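Local atomic coordinates of cobalamin biosynthesis protein CobN (Mycobacterium tuberculosis, PDB entry 7C6O), a protein that serves as the large, catalytic subunit of cobaltochelatase, the enzyme that inserts cobalt into the corrin ring during cobalamin biosynthesis. Residues A110-G115 and A121-R126. Residues are numbered along the deposited sequence; the frame is centred on the assembly and turned at random.
With NA (sodium ion), chain F.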
loop_
_atom_site.group_PDB
_atom_site.type_symbol
_atom_site.label_atom_id
_atom_site.label_comp_id
_atom_site.label_asym_id
_atom_site.label_seq_id
_atom_site.Cartn_x
_atom_site.Cartn_y
_atom_site.Cartn_z
ATOM N N ALA A 110 -4.082 -52.576 23.515
ATOM C CA ALA A 110 -4.161 -51.529 22.507
ATOM C C ALA A 110 -5.573 -50.963 22.444
ATOM O O ALA A 110 -6.546 -51.716 22.319
ATOM C CB ALA A 110 -3.744 -52.061 21.133
ATOM N N VAL A 111 -5.673 -49.641 22.524
ATOM C CA VAL A 111 -6.935 -48.919 22.415
ATOM C C VAL A 111 -6.924 -48.181 21.083
ATOM O O VAL A 111 -6.083 -47.299 20.866
ATOM C CB VAL A 111 -7.127 -47.942 23.587
ATOM C CG1 VAL A 111 -8.550 -47.407 23.615
ATOM C CG2 VAL A 111 -6.771 -48.619 24.908
ATOM N N LEU A 112 -7.845 -48.538 20.191
ATOM C CA LEU A 112 -7.908 -47.967 18.849
ATOM C C LEU A 112 -9.159 -47.111 18.731
ATOM O O LEU A 112 -10.274 -47.614 18.897
ATOM C CB LEU A 112 -7.922 -49.066 17.785
ATOM C CG LEU A 112 -6.886 -50.183 17.903
ATOM C CD1 LEU A 112 -7.124 -51.231 16.819
ATOM C CD2 LEU A 112 -5.472 -49.634 17.824
ATOM N N VAL A 113 -8.976 -45.822 18.437
ATOM C CA VAL A 113 -10.096 -44.900 18.302
ATOM C C VAL A 113 -9.918 -44.074 17.036
ATOM O O VAL A 113 -8.818 -43.937 16.493
ATOM C CB VAL A 113 -10.251 -43.979 19.533
ATOM C CG1 VAL A 113 -10.459 -44.805 20.802
ATOM C CG2 VAL A 113 -9.043 -43.070 19.668
ATOM N N SER A 114 -11.026 -43.511 16.572
ATOM C CA SER A 114 -11.062 -42.740 15.340
ATOM C C SER A 114 -10.924 -41.250 15.631
ATOM O O SER A 114 -11.333 -40.764 16.688
ATOM C CB SER A 114 -12.368 -43.007 14.586
ATOM O OG SER A 114 -12.493 -42.167 13.457
ATOM N N GLY A 115 -10.335 -40.529 14.677
ATOM C CA GLY A 115 -10.307 -39.082 14.751
ATOM C C GLY A 115 -11.596 -38.423 14.315
ATOM O O GLY A 115 -11.793 -37.230 14.564
ATOM N N ALA A 121 -16.523 -48.571 14.441
ATOM C CA ALA A 121 -16.848 -49.865 15.034
ATOM C C ALA A 121 -15.745 -50.892 14.805
ATOM O O ALA A 121 -15.519 -51.757 15.660
ATOM C CB ALA A 121 -18.179 -50.381 14.481
ATOM N N GLU A 122 -15.047 -50.819 13.668
ATOM C CA GLU A 122 -13.965 -51.768 13.418
ATOM C C GLU A 122 -12.781 -51.514 14.344
ATOM O O GLU A 122 -12.175 -52.462 14.857
ATOM C CB GLU A 122 -13.514 -51.703 11.960
ATOM C CG GLU A 122 -12.413 -52.705 11.643
ATOM C CD GLU A 122 -11.903 -52.601 10.219
ATOM O OE1 GLU A 122 -11.112 -53.475 9.811
ATOM O OE2 GLU A 122 -12.290 -51.648 9.512
ATOM N N LEU A 123 -12.428 -50.244 14.560
ATOM C CA LEU A 123 -11.358 -49.937 15.506
ATOM C C LEU A 123 -11.733 -50.373 16.917
ATOM O O LEU A 123 -10.895 -50.909 17.655
ATOM C CB LEU A 123 -11.033 -48.444 15.472
ATOM C CG LEU A 123 -10.385 -47.914 14.191
ATOM C CD1 LEU A 123 -10.050 -46.438 14.323
ATOM C CD2 LEU A 123 -9.138 -48.718 13.843
ATOM N N THR A 124 -12.990 -50.155 17.311
ATOM C CA THR A 124 -13.444 -50.624 18.616
ATOM C C THR A 124 -13.261 -52.131 18.745
ATOM O O THR A 124 -12.731 -52.619 19.750
ATOM C CB THR A 124 -14.908 -50.242 18.835
ATOM O OG1 THR A 124 -15.027 -48.815 18.884
ATOM C CG2 THR A 124 -15.425 -50.840 20.140
ATOM N N ASP A 125 -13.674 -52.884 17.720
ATOM C CA ASP A 125 -13.608 -54.341 17.793
ATOM C C ASP A 125 -12.178 -54.861 17.696
ATOM O O ASP A 125 -11.849 -55.867 18.331
ATOM C CB ASP A 125 -14.473 -54.961 16.698
ATOM C CG ASP A 125 -15.956 -54.724 16.922
ATOM O OD1 ASP A 125 -16.359 -54.541 18.089
ATOM O OD2 ASP A 125 -16.717 -54.726 15.934
ATOM N N ARG A 126 -11.321 -54.202 16.913
ATOM C CA ARG A 126 -9.938 -54.650 16.778
ATOM C C ARG A 126 -9.083 -54.318 17.996
ATOM O O ARG A 126 -8.020 -54.928 18.172
ATOM C CB ARG A 126 -9.295 -54.039 15.532
ATOM C CG ARG A 126 -9.739 -54.673 14.229
ATOM C CD ARG A 126 -9.018 -54.043 13.051
ATOM N NE ARG A 126 -9.467 -54.606 11.783
ATOM C CZ ARG A 126 -8.947 -55.694 11.226
ATOM N NH1 ARG A 126 -7.956 -56.337 11.828
ATOM N NH2 ARG A 126 -9.418 -56.139 10.071
HETATM NA NA NA F . -11.361 -56.612 20.561
HETATM O O HOH W 1 -12.934 -46.920 19.147
HETATM O O HOH W 2 -12.739 -54.715 21.566
HETATM O O HOH W 3 -9.810 -58.249 19.568
HETATM O O HOH W 4 -13.307 -58.108 20.413
HETATM O O HOH W 5 -11.094 -57.285 22.898
#
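Leu112 and Leu123 both turn CG anti to their own carbonyl carbon (chi1 -48° and -68°), swinging it beside the backbone N and so setting where the branches go; the CB atoms themselves point across the gap, Leu112 CB meeting Leu123 CB at 3.9 Å. Leu123 CD1 reaches along strand 110-114 to lie 3.5 Å from Val113 O and also brushes CB of Ser114. Leu112 sends CD1 the other way, to Arg126 CB at 3.8 Å. These CD1 methyls diverge along the contact, while Leu123 CD2 stays by Leu112 CB at 4.1 Å. Strand and helix run almost exactly antiparallel (176°), their axes 6.8 Å apart.

Polar links are indirect. Water 1 donates to Leu112 O and is also hydrogen-bonded to Thr124 OG1, at 2.8 Å from each of these oxygens, so it bridges the strand carbonyl and the helix. Ser127 OG makes a second bridge, bonded to both Leu112 N and Leu123 O. Of Arg126, just the base of the side chain packs here; the extended chain carries the guanidinium off the contact to a cation-pi interaction with Tyr93, which Glu122 and Leu123 also touch. Arg126 NE forms a salt bridge with Glu122 OE1 at 2.8 Å, taking it from its anti side, tilted out of the carboxylate plane. At the C-terminal end of the helix, Asp125 O binds the sodium ion together with Ser127 O and four waters; water 2 also donates to Thr124 O.

Strand 110-114 is an edge strand, within this chain, of the four-stranded parallel sheet in the N-terminal alpha/beta domain, hydrogen-bonded to strand 84-89. Helix 121-126 runs back along it after a short loop. Leu112 also touches Ile87 of strand 84-89 and Ile100 of helix 97-105, while Val111, Val113 and Thr124 pack against helix 131-143.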